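Local coordinates for matrix protein VP40 (Lake Victoria marburgvirus, PDB 5B0V), which drives assembly and budding of the virus particle as its matrix protein, existing as a dimer until it reorganises into multimers at the plasma membrane, at residues A[135-140]-A[157-162]; A[205-210]-A[305-310]; A[249-254]-A[261-266]. One frame throughout, in Å; residues are numbered along the deposited sequence.

Interaction 1. Residues A[135-140]-A[157-162]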
ATOM      1  N   VAL A 135      24.544  -6.431   0.980  1.00 45.32           N
ATOM      2  CA  VAL A 135      23.289  -7.167   1.095  1.00 44.55           C
ATOM      3  C   VAL A 135      22.280  -6.457   0.192  1.00 41.98           C
ATOM      4  O   VAL A 135      22.093  -5.249   0.318  1.00 40.98           O
ATOM      5  CB  VAL A 135      22.855  -7.205   2.573  1.00 44.20           C
ATOM      6  CG1 VAL A 135      22.326  -5.857   2.985  1.00 43.35           C
ATOM      7  CG2 VAL A 135      21.789  -8.237   2.852  1.00 45.22           C
ATOM      8  N   ARG A 136      21.674  -7.183  -0.737  1.00 41.40           N
ATOM      9  CA  ARG A 136      20.730  -6.590  -1.684  1.00 40.53           C
ATOM     10  C   ARG A 136      19.316  -7.040  -1.419  1.00 39.15           C
ATOM     11  O   ARG A 136      19.012  -8.238  -1.493  1.00 40.36           O
ATOM     12  CB  ARG A 136      21.089  -6.987  -3.109  1.00 43.37           C
ATOM     13  CG  ARG A 136      20.429  -6.119  -4.165  1.00 44.53           C
ATOM     14  CD  ARG A 136      20.480  -6.770  -5.538  1.00 47.50           C
ATOM     15  NE  ARG A 136      21.844  -7.007  -5.997  1.00 50.91           N
ATOM     16  CZ  ARG A 136      22.706  -6.059  -6.384  1.00 52.33           C
ATOM     17  NH1 ARG A 136      22.375  -4.765  -6.381  1.00 50.70           N
ATOM     18  NH2 ARG A 136      23.932  -6.415  -6.774  1.00 54.09           N
ATOM     19  N   VAL A 137      18.437  -6.102  -1.111  1.00 36.51           N
ATOM     20  CA  VAL A 137      17.036  -6.459  -1.048  1.00 35.91           C
ATOM     21  C   VAL A 137      16.392  -6.162  -2.398  1.00 35.26           C
ATOM     22  O   VAL A 137      16.526  -5.073  -2.937  1.00 33.52           O
ATOM     23  CB  VAL A 137      16.289  -5.829   0.130  1.00 35.27           C
ATOM     24  CG1 VAL A 137      16.697  -4.398   0.332  1.00 34.90           C
ATOM     25  CG2 VAL A 137      14.784  -5.931  -0.072  1.00 35.38           C
ATOM     26  N   ASN A 138      15.730  -7.186  -2.934  1.00 36.14           N
ATOM     27  CA  ASN A 138      15.194  -7.190  -4.278  1.00 36.88           C
ATOM     28  C   ASN A 138      13.686  -7.117  -4.290  1.00 36.34           C
ATOM     29  O   ASN A 138      13.031  -7.816  -3.545  1.00 36.03           O
ATOM     30  CB  ASN A 138      15.588  -8.478  -4.972  1.00 38.79           C
ATOM     31  CG  ASN A 138      17.083  -8.655  -5.056  1.00 39.90           C
ATOM     32  OD1 ASN A 138      17.731  -8.083  -5.926  1.00 39.39           O
ATOM     33  ND2 ASN A 138      17.638  -9.472  -4.161  1.00 41.16           N
ATOM     34  N   ARG A 139      13.143  -6.273  -5.156  1.00 36.28           N
ATOM     35  CA  ARG A 139      11.714  -6.210  -5.356  1.00 36.69           C
ATOM     36  C   ARG A 139      11.437  -6.904  -6.671  1.00 38.90           C
ATOM     37  O   ARG A 139      11.911  -6.467  -7.711  1.00 38.85           O
ATOM     38  CB  ARG A 139      11.213  -4.770  -5.409  1.00 34.86           C
ATOM     39  CG  ARG A 139       9.715  -4.681  -5.274  1.00 34.40           C
ATOM     40  CD  ARG A 139       9.113  -3.336  -5.624  1.00 33.53           C
ATOM     41  NE  ARG A 139       7.869  -3.663  -6.304  1.00 34.29           N
ATOM     42  CZ  ARG A 139       7.345  -3.054  -7.338  1.00 34.91           C
ATOM     43  NH1 ARG A 139       7.938  -2.019  -7.893  1.00 35.11           N
ATOM     44  NH2 ARG A 139       6.208  -3.511  -7.830  1.00 36.39           N
ATOM     45  N   LEU A 140      10.647  -7.972  -6.622  1.00 41.32           N
ATOM     46  CA  LEU A 140      10.483  -8.845  -7.786  1.00 44.50           C
ATOM     47  C   LEU A 140       9.648  -8.195  -8.890  1.00 45.36           C
ATOM     48  O   LEU A 140       8.776  -7.356  -8.648  1.00 44.36           O
ATOM     49  CB  LEU A 140       9.923 -10.213  -7.367  1.00 45.85           C
ATOM     50  CG  LEU A 140      10.862 -10.904  -6.348  1.00 46.53           C
ATOM     51  CD1 LEU A 140      10.231 -12.138  -5.726  1.00 47.81           C
ATOM     52  CD2 LEU A 140      12.217 -11.249  -6.954  1.00 47.17           C
ATOM     53  N   GLN A 157      17.944  -2.616  -4.053  1.00 39.26           N
ATOM     54  CA  GLN A 157      18.684  -1.658  -3.261  1.00 39.07           C
ATOM     55  C   GLN A 157      19.724  -2.398  -2.403  1.00 38.78           C
ATOM     56  O   GLN A 157      19.405  -3.362  -1.707  1.00 38.44           O
ATOM     57  CB  GLN A 157      17.691  -0.906  -2.380  1.00 40.01           C
ATOM     58  CG  GLN A 157      18.287  -0.014  -1.301  1.00 40.49           C
ATOM     59  CD  GLN A 157      18.668   1.338  -1.848  1.00 40.57           C
ATOM     60  OE1 GLN A 157      17.821   2.197  -1.988  1.00 43.10           O
ATOM     61  NE2 GLN A 157      19.938   1.531  -2.143  1.00 39.78           N
ATOM     62  N   ALA A 158      20.968  -1.933  -2.449  1.00 38.38           N
ATOM     63  CA  ALA A 158      22.064  -2.547  -1.702  1.00 37.98           C
ATOM     64  C   ALA A 158      22.394  -1.784  -0.425  1.00 37.18           C
ATOM     65  O   ALA A 158      22.179  -0.574  -0.333  1.00 34.98           O
ATOM     66  CB  ALA A 158      23.283  -2.640  -2.582  1.00 39.20           C
ATOM     67  N   PHE A 159      22.910  -2.502   0.568  1.00 38.48           N
ATOM     68  CA  PHE A 159      23.352  -1.895   1.824  1.00 39.66           C
ATOM     69  C   PHE A 159      24.654  -2.547   2.185  1.00 44.34           C
ATOM     70  O   PHE A 159      24.806  -3.746   1.937  1.00 47.85           O
ATOM     71  CB  PHE A 159      22.342  -2.160   2.926  1.00 38.13           C
ATOM     72  CG  PHE A 159      20.998  -1.610   2.629  1.00 36.55           C
ATOM     73  CD1 PHE A 159      20.049  -2.354   1.952  1.00 36.64           C
ATOM     74  CD2 PHE A 159      20.697  -0.325   2.987  1.00 35.92           C
ATOM     75  CE1 PHE A 159      18.816  -1.815   1.645  1.00 35.60           C
ATOM     76  CE2 PHE A 159      19.467   0.220   2.695  1.00 35.41           C
ATOM     77  CZ  PHE A 159      18.526  -0.524   2.022  1.00 35.24           C
ATOM     78  N   ILE A 160      25.595  -1.795   2.755  1.00 46.42           N
ATOM     79  CA  ILE A 160      26.789  -2.440   3.320  1.00 49.74           C
ATOM     80  C   ILE A 160      26.279  -3.397   4.377  1.00 49.10           C
ATOM     81  O   ILE A 160      25.379  -3.073   5.135  1.00 47.42           O
ATOM     82  CB  ILE A 160      27.802  -1.449   3.943  1.00 52.25           C
ATOM     83  CG1 ILE A 160      28.569  -0.677   2.855  1.00 56.29           C
ATOM     84  CG2 ILE A 160      28.850  -2.170   4.760  1.00 54.33           C
ATOM     85  CD1 ILE A 160      27.883   0.589   2.337  1.00 56.06           C
ATOM     86  N   GLN A 161      26.830  -4.591   4.404  1.00 51.55           N
ATOM     87  CA  GLN A 161      26.342  -5.590   5.323  1.00 52.42           C
ATOM     88  C   GLN A 161      26.443  -5.100   6.743  1.00 51.67           C
ATOM     89  O   GLN A 161      25.535  -5.291   7.523  1.00 51.28           O
ATOM     90  CB  GLN A 161      27.118  -6.888   5.179  1.00 55.97           C
ATOM     91  CG  GLN A 161      26.441  -8.050   5.864  1.00 58.31           C
ATOM     92  CD  GLN A 161      27.331  -9.266   5.953  1.00 62.44           C
ATOM     93  OE1 GLN A 161      27.142 -10.248   5.227  1.00 64.58           O
ATOM     94  NE2 GLN A 161      28.324  -9.204   6.833  1.00 65.41           N
ATOM     95  N   ASN A 162      27.550  -4.480   7.105  1.00 53.84           N
ATOM     96  CA  ASN A 162      27.723  -4.109   8.502  1.00 56.77           C
ATOM     97  C   ASN A 162      26.748  -3.028   8.955  1.00 53.74           C
ATOM     98  O   ASN A 162      26.807  -2.582  10.084  1.00 53.44           O
ATOM     99  CB  ASN A 162      29.188  -3.759   8.817  1.00 61.24           C
ATOM    100  CG  ASN A 162      29.720  -2.608   7.951  1.00 64.01           C
ATOM    101  OD1 ASN A 162      29.170  -1.500   7.955  1.00 67.01           O
ATOM    102  ND2 ASN A 162      30.787  -2.870   7.194  1.00 66.88           N
TER
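Phe159 turns the edge of its ring to Val137: CG1 of the valine lies in the ring plane, 3.6 Å from ring atom CE1. Nearer the backbone, CB of Phe159 meets CG1 of Val135 at 3.7 Å. One aromatic side chain thus touches two valines of strand 133-139. In both valines CG1 sits between the backbone N and the carbonyl carbon (chi1 74° in Val135, 41° in Val137), which brings that methyl up to strand 156-160. The same face is covered by Val164, which packs on Val135 and Phe159, and by Leu98 and Pro99, which also reach Phe159.

The backbones are antiparallel. Val135 N bonds to Phe159 O at 2.9 Å, and Phe159 N returns the bond to Val135 O. Val137 and Gln157 are joined by a second pair; Val137 N lies 3.0 Å from Gln157 O. Between them Arg136 and Ala158 form a non-hydrogen-bonded pair, their CA atoms 4.3 Å apart. These two residues point to the other face. There the Arg136 guanidinium comes obliquely to Ala158 CB. Its NH1 is bonded to Asn156 OD1, and the group makes a cation-pi contact with Phe127, which also touches Ala158.

Strand 133-139 is the middle of three, between 122-128 and 156-160. This antiparallel pairing, with Phe159 packed on strand 91-104, is typical of the beta sandwich of the filovirus VP40 N-terminal domain.

Interaction 2. Residues A[205-210]-A[305-310]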
HETATM    1  N   MSE A 205      26.395  19.245  -9.704  1.00 36.52           N
HETATM    2  CA  MSE A 205      26.889  18.750  -8.408  1.00 34.86           C
HETATM    3  C   MSE A 205      26.965  19.890  -7.439  1.00 33.78           C
HETATM    4  O   MSE A 205      27.126  21.028  -7.848  1.00 34.70           O
HETATM    5  CB  MSE A 205      28.245  18.096  -8.636  1.00 34.64           C
HETATM    6  CG  MSE A 205      27.993  16.761  -9.314  1.00 35.06           C
HETATM    7 SE   MSE A 205      29.625  15.756  -9.640  1.00 35.06          SE
HETATM    8  CE  MSE A 205      29.540  14.524  -8.105  1.00 34.17           C
ATOM      9  N   HIS A 206      26.777  19.629  -6.154  1.00 32.50           N
ATOM     10  CA  HIS A 206      26.734  20.726  -5.188  1.00 32.62           C
ATOM     11  C   HIS A 206      27.393  20.359  -3.906  1.00 31.89           C
ATOM     12  O   HIS A 206      27.553  19.188  -3.617  1.00 32.18           O
ATOM     13  CB  HIS A 206      25.305  21.145  -4.885  1.00 32.76           C
ATOM     14  CG  HIS A 206      24.479  21.278  -6.111  1.00 34.12           C
ATOM     15  ND1 HIS A 206      24.199  22.491  -6.692  1.00 35.39           N
ATOM     16  CD2 HIS A 206      23.933  20.337  -6.918  1.00 35.48           C
ATOM     17  CE1 HIS A 206      23.480  22.297  -7.785  1.00 36.54           C
ATOM     18  NE2 HIS A 206      23.311  20.998  -7.949  1.00 36.88           N
ATOM     19  N   PRO A 207      27.758  21.369  -3.122  1.00 31.37           N
ATOM     20  CA  PRO A 207      28.379  21.079  -1.862  1.00 31.27           C
ATOM     21  C   PRO A 207      27.507  20.169  -1.045  1.00 30.62           C
ATOM     22  O   PRO A 207      26.305  20.402  -0.914  1.00 30.26           O
ATOM     23  CB  PRO A 207      28.481  22.452  -1.214  1.00 31.74           C
ATOM     24  CG  PRO A 207      28.595  23.386  -2.351  1.00 31.62           C
ATOM     25  CD  PRO A 207      27.743  22.807  -3.418  1.00 31.23           C
ATOM     26  N   ALA A 208      28.120  19.124  -0.519  1.00 31.26           N
ATOM     27  CA  ALA A 208      27.430  18.156   0.311  1.00 30.90           C
ATOM     28  C   ALA A 208      28.348  17.689   1.414  1.00 31.54           C
ATOM     29  O   ALA A 208      29.584  17.771   1.278  1.00 31.59           O
ATOM     30  CB  ALA A 208      27.039  16.976  -0.525  1.00 31.31           C
ATOM     31  N   VAL A 209      27.748  17.193   2.501  1.00 31.59           N
ATOM     32  CA  VAL A 209      28.509  16.662   3.643  1.00 31.94           C
ATOM     33  C   VAL A 209      28.355  15.165   3.700  1.00 30.46           C
ATOM     34  O   VAL A 209      27.251  14.672   3.748  1.00 29.17           O
ATOM     35  CB  VAL A 209      28.000  17.286   4.972  1.00 32.90           C
ATOM     36  CG1 VAL A 209      28.076  16.335   6.158  1.00 33.83           C
ATOM     37  CG2 VAL A 209      28.762  18.558   5.292  1.00 33.91           C
ATOM     38  N   SER A 210      29.465  14.453   3.647  1.00 30.75           N
ATOM     39  CA  SER A 210      29.455  13.031   3.876  1.00 31.56           C
ATOM     40  C   SER A 210      29.554  12.847   5.372  1.00 32.58           C
ATOM     41  O   SER A 210      30.614  13.032   5.928  1.00 34.49           O
ATOM     42  CB  SER A 210      30.609  12.336   3.142  1.00 32.71           C
ATOM     43  OG  SER A 210      30.705  10.963   3.555  1.00 33.30           O
ATOM     44  N   VAL A 305      33.732  16.885   3.321  1.00 32.25           N
ATOM     45  CA  VAL A 305      32.990  17.718   2.363  1.00 31.56           C
ATOM     46  C   VAL A 305      33.236  17.310   0.919  1.00 31.78           C
ATOM     47  O   VAL A 305      34.383  17.193   0.476  1.00 33.53           O
ATOM     48  CB  VAL A 305      33.392  19.189   2.441  1.00 32.37           C
ATOM     49  CG1 VAL A 305      32.518  20.015   1.518  1.00 32.10           C
ATOM     50  CG2 VAL A 305      33.276  19.685   3.861  1.00 33.09           C
ATOM     51  N   VAL A 306      32.152  17.120   0.180  1.00 30.66           N
ATOM     52  CA  VAL A 306      32.233  16.691  -1.208  1.00 30.49           C
ATOM     53  C   VAL A 306      31.234  17.462  -2.065  1.00 30.22           C
ATOM     54  O   VAL A 306      30.422  18.224  -1.566  1.00 29.47           O
ATOM     55  CB  VAL A 306      32.003  15.165  -1.336  1.00 29.93           C
ATOM     56  CG1 VAL A 306      33.115  14.405  -0.624  1.00 30.96           C
ATOM     57  CG2 VAL A 306      30.646  14.743  -0.771  1.00 28.90           C
ATOM     58  N   LEU A 307      31.320  17.230  -3.364  1.00 30.96           N
ATOM     59  CA  LEU A 307      30.339  17.691  -4.318  1.00 30.78           C
ATOM     60  C   LEU A 307      29.528  16.483  -4.721  1.00 31.44           C
ATOM     61  O   LEU A 307      30.081  15.461  -5.107  1.00 32.17           O
ATOM     62  CB  LEU A 307      31.025  18.264  -5.538  1.00 31.81           C
ATOM     63  CG  LEU A 307      31.829  19.554  -5.332  1.00 32.19           C
ATOM     64  CD1 LEU A 307      32.849  19.764  -6.440  1.00 33.32           C
ATOM     65  CD2 LEU A 307      30.894  20.733  -5.244  1.00 31.40           C
ATOM     66  N   ALA A 308      28.211  16.556  -4.568  1.00 31.95           N
ATOM     67  CA  ALA A 308      27.355  15.444  -4.943  1.00 32.11           C
ATOM     68  C   ALA A 308      26.228  15.921  -5.835  1.00 32.90           C
ATOM     69  O   ALA A 308      25.874  17.105  -5.832  1.00 33.81           O
ATOM     70  CB  ALA A 308      26.800  14.777  -3.713  1.00 31.60           C
ATOM     71  N   TYR A 309      25.682  14.991  -6.613  1.00 33.11           N
ATOM     72  CA  TYR A 309      24.461  15.237  -7.354  1.00 32.67           C
ATOM     73  C   TYR A 309      23.308  15.348  -6.393  1.00 32.04           C
ATOM     74  O   TYR A 309      23.230  14.617  -5.401  1.00 31.82           O
ATOM     75  CB  TYR A 309      24.153  14.094  -8.302  1.00 33.38           C
ATOM     76  CG  TYR A 309      25.103  13.980  -9.469  1.00 35.32           C
ATOM     77  CD1 TYR A 309      25.095  14.934 -10.493  1.00 36.26           C
ATOM     78  CD2 TYR A 309      25.979  12.903  -9.574  1.00 36.00           C
ATOM     79  CE1 TYR A 309      25.935  14.815 -11.567  1.00 37.24           C
ATOM     80  CE2 TYR A 309      26.821  12.780 -10.654  1.00 37.31           C
ATOM     81  CZ  TYR A 309      26.797  13.739 -11.638  1.00 38.06           C
ATOM     82  OH  TYR A 309      27.661  13.629 -12.695  1.00 41.20           O
ATOM     83  N   ALA A 310      22.395  16.260  -6.689  1.00 32.91           N
ATOM     84  CA  ALA A 310      21.125  16.320  -5.975  1.00 32.28           C
ATOM     85  C   ALA A 310      20.137  15.362  -6.614  1.00 31.76           C
ATOM     86  O   ALA A 310      19.311  14.775  -5.953  1.00 31.59           O
ATOM     87  CB  ALA A 310      20.603  17.735  -5.994  1.00 33.04           C
TER
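Met205 and Tyr309 each hold CG anti to the carbonyl carbon (chi1 -74° and -70°), and this brings CG of Met205 over one face of the Tyr309 ring. Met205 CG stands 3.8 Å from the Tyr309 ring centroid, displaced toward the rim at CD1 and CE1, as a CH-pi contact. The selenium follows over the same face, with SE of Met205 4.2 Å from the centroid of the Tyr309 ring. Residue 205 is a selenomethionine, so this is a Met-aromatic contact with SE in the place of sulfur. Leu307 is on the same face of the sheet; its CD2 lies 4.2 Å from CD of Pro207.

On the other face, with His206 and Val306, two alanines meet: Ala208 CB is 3.9 Å from Ala308 CB. CG2 of Val306 lies 4.2 Å from Ala208 CB.

Four backbone bonds tie the antiparallel strands 205-210 and 304-309. Two link His206 and Ala308, with His206 N to Ala308 O at 2.7 Å. Two link Ala208 and Val306, where Val306 N reaches Ala208 O at 2.9 Å. Pro207 has no N-H and falls in a non-hydrogen-bonded pair with Leu307. Strand 205-210 is the middle of three and also bonds to strand 218-219. Pro207 packs against helix 237-243.

Polar bonding across this contact rests on the main chain, so it depends little on side-chain identity. Met205 and Tyr309 add apolar and ring-face contact at one end.

Interaction 3. Residues A[249-254]-A[261-266]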
ATOM      1  N   LEU A 249      29.162  20.605  13.411  1.00 29.95           N
ATOM      2  CA  LEU A 249      27.797  20.275  13.120  1.00 28.68           C
ATOM      3  C   LEU A 249      27.366  19.176  14.069  1.00 29.01           C
ATOM      4  O   LEU A 249      28.140  18.254  14.292  1.00 29.03           O
ATOM      5  CB  LEU A 249      27.664  19.838  11.672  1.00 27.19           C
ATOM      6  CG  LEU A 249      27.911  20.942  10.638  1.00 26.76           C
ATOM      7  CD1 LEU A 249      27.715  20.390   9.230  1.00 25.61           C
ATOM      8  CD2 LEU A 249      27.009  22.140  10.891  1.00 26.97           C
ATOM      9  N   ARG A 250      26.155  19.296  14.629  1.00 29.21           N
ATOM     10  CA  ARG A 250      25.578  18.271  15.517  1.00 30.07           C
ATOM     11  C   ARG A 250      24.430  17.499  14.879  1.00 28.50           C
ATOM     12  O   ARG A 250      23.392  18.069  14.521  1.00 27.82           O
ATOM     13  CB  ARG A 250      25.051  18.890  16.797  1.00 32.11           C
ATOM     14  CG  ARG A 250      26.161  19.377  17.686  1.00 34.78           C
ATOM     15  CD  ARG A 250      25.578  20.015  18.929  1.00 37.53           C
ATOM     16  NE  ARG A 250      26.600  20.814  19.589  1.00 39.78           N
ATOM     17  CZ  ARG A 250      26.411  21.490  20.717  1.00 44.19           C
ATOM     18  NH1 ARG A 250      25.234  21.440  21.334  1.00 45.08           N
ATOM     19  NH2 ARG A 250      27.408  22.201  21.247  1.00 45.96           N
ATOM     20  N   VAL A 251      24.611  16.192  14.778  1.00 27.75           N
ATOM     21  CA  VAL A 251      23.571  15.309  14.281  1.00 26.95           C
ATOM     22  C   VAL A 251      22.663  14.886  15.442  1.00 27.34           C
ATOM     23  O   VAL A 251      23.130  14.395  16.445  1.00 27.89           O
ATOM     24  CB  VAL A 251      24.198  14.070  13.640  1.00 26.50           C
ATOM     25  CG1 VAL A 251      23.128  13.121  13.176  1.00 25.93           C
ATOM     26  CG2 VAL A 251      25.087  14.477  12.480  1.00 26.16           C
ATOM     27  N   GLU A 252      21.378  15.143  15.348  1.00 27.48           N
ATOM     28  CA  GLU A 252      20.490  14.659  16.383  1.00 28.89           C
ATOM     29  C   GLU A 252      19.431  13.715  15.817  1.00 27.73           C
ATOM     30  O   GLU A 252      19.003  13.850  14.683  1.00 26.33           O
ATOM     31  CB  GLU A 252      19.890  15.817  17.184  1.00 30.77           C
ATOM     32  CG  GLU A 252      18.671  16.501  16.615  1.00 31.38           C
ATOM     33  CD  GLU A 252      17.931  17.260  17.745  1.00 33.87           C
ATOM     34  OE1 GLU A 252      18.568  17.816  18.687  1.00 36.47           O
ATOM     35  OE2 GLU A 252      16.700  17.292  17.739  1.00 34.55           O
ATOM     36  N   LYS A 253      19.068  12.716  16.597  1.00 28.20           N
ATOM     37  CA  LYS A 253      18.063  11.775  16.153  1.00 27.80           C
ATOM     38  C   LYS A 253      16.697  12.407  16.247  1.00 27.62           C
ATOM     39  O   LYS A 253      16.370  13.024  17.238  1.00 27.83           O
ATOM     40  CB  LYS A 253      18.098  10.517  17.025  1.00 29.05           C
ATOM     41  CG  LYS A 253      17.316   9.384  16.416  1.00 29.01           C
ATOM     42  CD  LYS A 253      17.610   8.037  17.062  1.00 29.79           C
ATOM     43  CE  LYS A 253      16.772   6.938  16.394  1.00 29.53           C
ATOM     44  NZ  LYS A 253      15.308   7.241  16.380  1.00 29.84           N
ATOM     45  N   VAL A 254      15.884  12.239  15.218  1.00 27.48           N
ATOM     46  CA  VAL A 254      14.531  12.789  15.270  1.00 28.67           C
ATOM     47  C   VAL A 254      13.649  11.868  16.117  1.00 30.00           C
ATOM     48  O   VAL A 254      13.501  10.676  15.813  1.00 29.68           O
ATOM     49  CB  VAL A 254      13.893  12.979  13.884  1.00 27.75           C
ATOM     50  CG1 VAL A 254      12.550  13.672  14.021  1.00 28.10           C
ATOM     51  CG2 VAL A 254      14.810  13.798  12.981  1.00 27.06           C
ATOM     52  N   PHE A 261      17.390  11.266  11.030  1.00 23.49           N
ATOM     53  CA  PHE A 261      18.284  12.198  11.690  1.00 23.87           C
ATOM     54  C   PHE A 261      18.254  13.530  11.002  1.00 23.65           C
ATOM     55  O   PHE A 261      17.898  13.629   9.810  1.00 23.04           O
ATOM     56  CB  PHE A 261      19.676  11.626  11.674  1.00 23.99           C
ATOM     57  CG  PHE A 261      19.739  10.282  12.320  1.00 24.57           C
ATOM     58  CD1 PHE A 261      19.258   9.149  11.671  1.00 24.08           C
ATOM     59  CD2 PHE A 261      20.206  10.159  13.613  1.00 25.31           C
ATOM     60  CE1 PHE A 261      19.297   7.914  12.303  1.00 24.53           C
ATOM     61  CE2 PHE A 261      20.245   8.937  14.237  1.00 25.50           C
ATOM     62  CZ  PHE A 261      19.791   7.821  13.589  1.00 25.10           C
ATOM     63  N   ARG A 262      18.631  14.551  11.758  1.00 24.09           N
ATOM     64  CA  ARG A 262      18.656  15.910  11.232  1.00 24.14           C
ATOM     65  C   ARG A 262      19.890  16.712  11.684  1.00 24.22           C
ATOM     66  O   ARG A 262      20.515  16.390  12.690  1.00 24.31           O
ATOM     67  CB  ARG A 262      17.357  16.598  11.619  1.00 24.65           C
ATOM     68  CG  ARG A 262      17.168  16.813  13.080  1.00 25.62           C
ATOM     69  CD  ARG A 262      16.001  17.758  13.263  1.00 26.49           C
ATOM     70  NE  ARG A 262      15.555  17.675  14.654  1.00 27.98           N
ATOM     71  CZ  ARG A 262      14.320  17.467  15.095  1.00 28.59           C
ATOM     72  NH1 ARG A 262      13.295  17.339  14.270  1.00 28.91           N
ATOM     73  NH2 ARG A 262      14.110  17.421  16.394  1.00 29.51           N
ATOM     74  N   ILE A 263      20.236  17.746  10.919  1.00 24.13           N
ATOM     75  CA  ILE A 263      21.326  18.663  11.279  1.00 24.54           C
ATOM     76  C   ILE A 263      20.854  20.095  11.127  1.00 25.08           C
ATOM     77  O   ILE A 263      20.504  20.548  10.029  1.00 24.51           O
ATOM     78  CB  ILE A 263      22.567  18.497  10.392  1.00 24.22           C
ATOM     79  CG1 ILE A 263      23.079  17.077  10.431  1.00 24.34           C
ATOM     80  CG2 ILE A 263      23.695  19.420  10.846  1.00 24.98           C
ATOM     81  CD1 ILE A 263      24.061  16.764   9.326  1.00 24.01           C
ATOM     82  N   SER A 264      20.858  20.827  12.227  1.00 26.13           N
ATOM     83  CA  SER A 264      20.565  22.231  12.129  1.00 27.03           C
ATOM     84  C   SER A 264      21.878  22.948  11.724  1.00 27.07           C
ATOM     85  O   SER A 264      22.988  22.607  12.201  1.00 27.17           O
ATOM     86  CB  SER A 264      19.942  22.743  13.407  1.00 28.24           C
ATOM     87  OG  SER A 264      20.960  23.115  14.280  1.00 29.55           O
ATOM     88  N   LEU A 265      21.740  23.881  10.780  1.00 26.80           N
ATOM     89  CA  LEU A 265      22.866  24.548  10.140  1.00 26.45           C
ATOM     90  C   LEU A 265      22.877  25.995  10.557  1.00 27.42           C
ATOM     91  O   LEU A 265      21.826  26.584  10.725  1.00 28.36           O
ATOM     92  CB  LEU A 265      22.743  24.447   8.621  1.00 25.61           C
ATOM     93  CG  LEU A 265      22.759  23.033   8.033  1.00 24.63           C
ATOM     94  CD1 LEU A 265      22.334  23.002   6.581  1.00 24.36           C
ATOM     95  CD2 LEU A 265      24.130  22.430   8.139  1.00 24.55           C
ATOM     96  N   PRO A 266      24.068  26.585  10.716  1.00 28.12           N
ATOM     97  CA  PRO A 266      24.147  28.005  11.059  1.00 29.48           C
ATOM     98  C   PRO A 266      23.505  28.924   9.984  1.00 30.02           C
ATOM     99  O   PRO A 266      23.756  28.753   8.795  1.00 28.81           O
ATOM    100  CB  PRO A 266      25.654  28.250  11.191  1.00 29.46           C
ATOM    101  CG  PRO A 266      26.312  27.159  10.429  1.00 28.22           C
ATOM    102  CD  PRO A 266      25.401  25.984  10.500  1.00 27.72           C
TER
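Glu252 and Arg262 lie side by side and point the same way, joined by a salt bridge through one carboxylate oxygen. OE2 of Glu252 takes the bond from Arg262 NH2 at 2.9 Å, and that oxygen is met nearly along its C-O axis. A second, weak bond comes from NE of Arg262 to the same OE2, at 3.3 Å. The oxygen sits at the guanidinium edge, in its plane, while the carboxylate is turned 35° from that plane. Both residues place CG between the backbone N and the carbonyl carbon (chi1 84° in Glu252, 66° in Arg262), and the two CG atoms are 3.9 Å apart. Val254 crosses Arg262 at about a right angle, with CG2 over one guanidinium face.

The same two residues are also bonded both ways through their backbones, Glu252 N to Arg262 O at 3.1 Å and Arg262 N to Glu252 O. This is a beta hairpin of strands 251-253 and 260-264, within the VP40 C-terminal domain.

The opposite face is largely apolar. Lys253 CG packs on Phe261 CE2 at 3.7 Å, and Val251 CG2 on Ile263 CG1 at 3.9 Å. Just before strand 251-253, Leu249 CD2 meets CD2 of Leu265, which follows strand 260-264, at 4.0 Å.

Further out, Tyr288 OH bonds to Arg262 NH1, and Glu293 holds the Lys253 amine in a salt bridge. Phe300 meets the Phe261 ring edge-to-face and also touches Val251. Strand 286-290 pairs with 260-264 on its other side.

All three contacts pair antiparallel strands, each in a separate three-stranded sheet. Interaction 1 belongs to the N-terminal half of the modelled chain; interactions 2 and 3 belong to the C-terminal part, where 249-254 and 261-266 come between 205-210 and 305-310 in sequence. The chain's centre lies between interactions 1 and 3, whose own centres are about 27 Å apart. Both are partly buried, whereas interaction 2 is more superficial. Interactions 2 and 3 come closer, with centres about 17 Å apart, but do not touch. Main-chain bonds hold all three. Only interaction 3 has a salt bridge between its segments. Side chains add Val-Phe contacts in interaction 1 and a Met-aromatic contact in interaction 2.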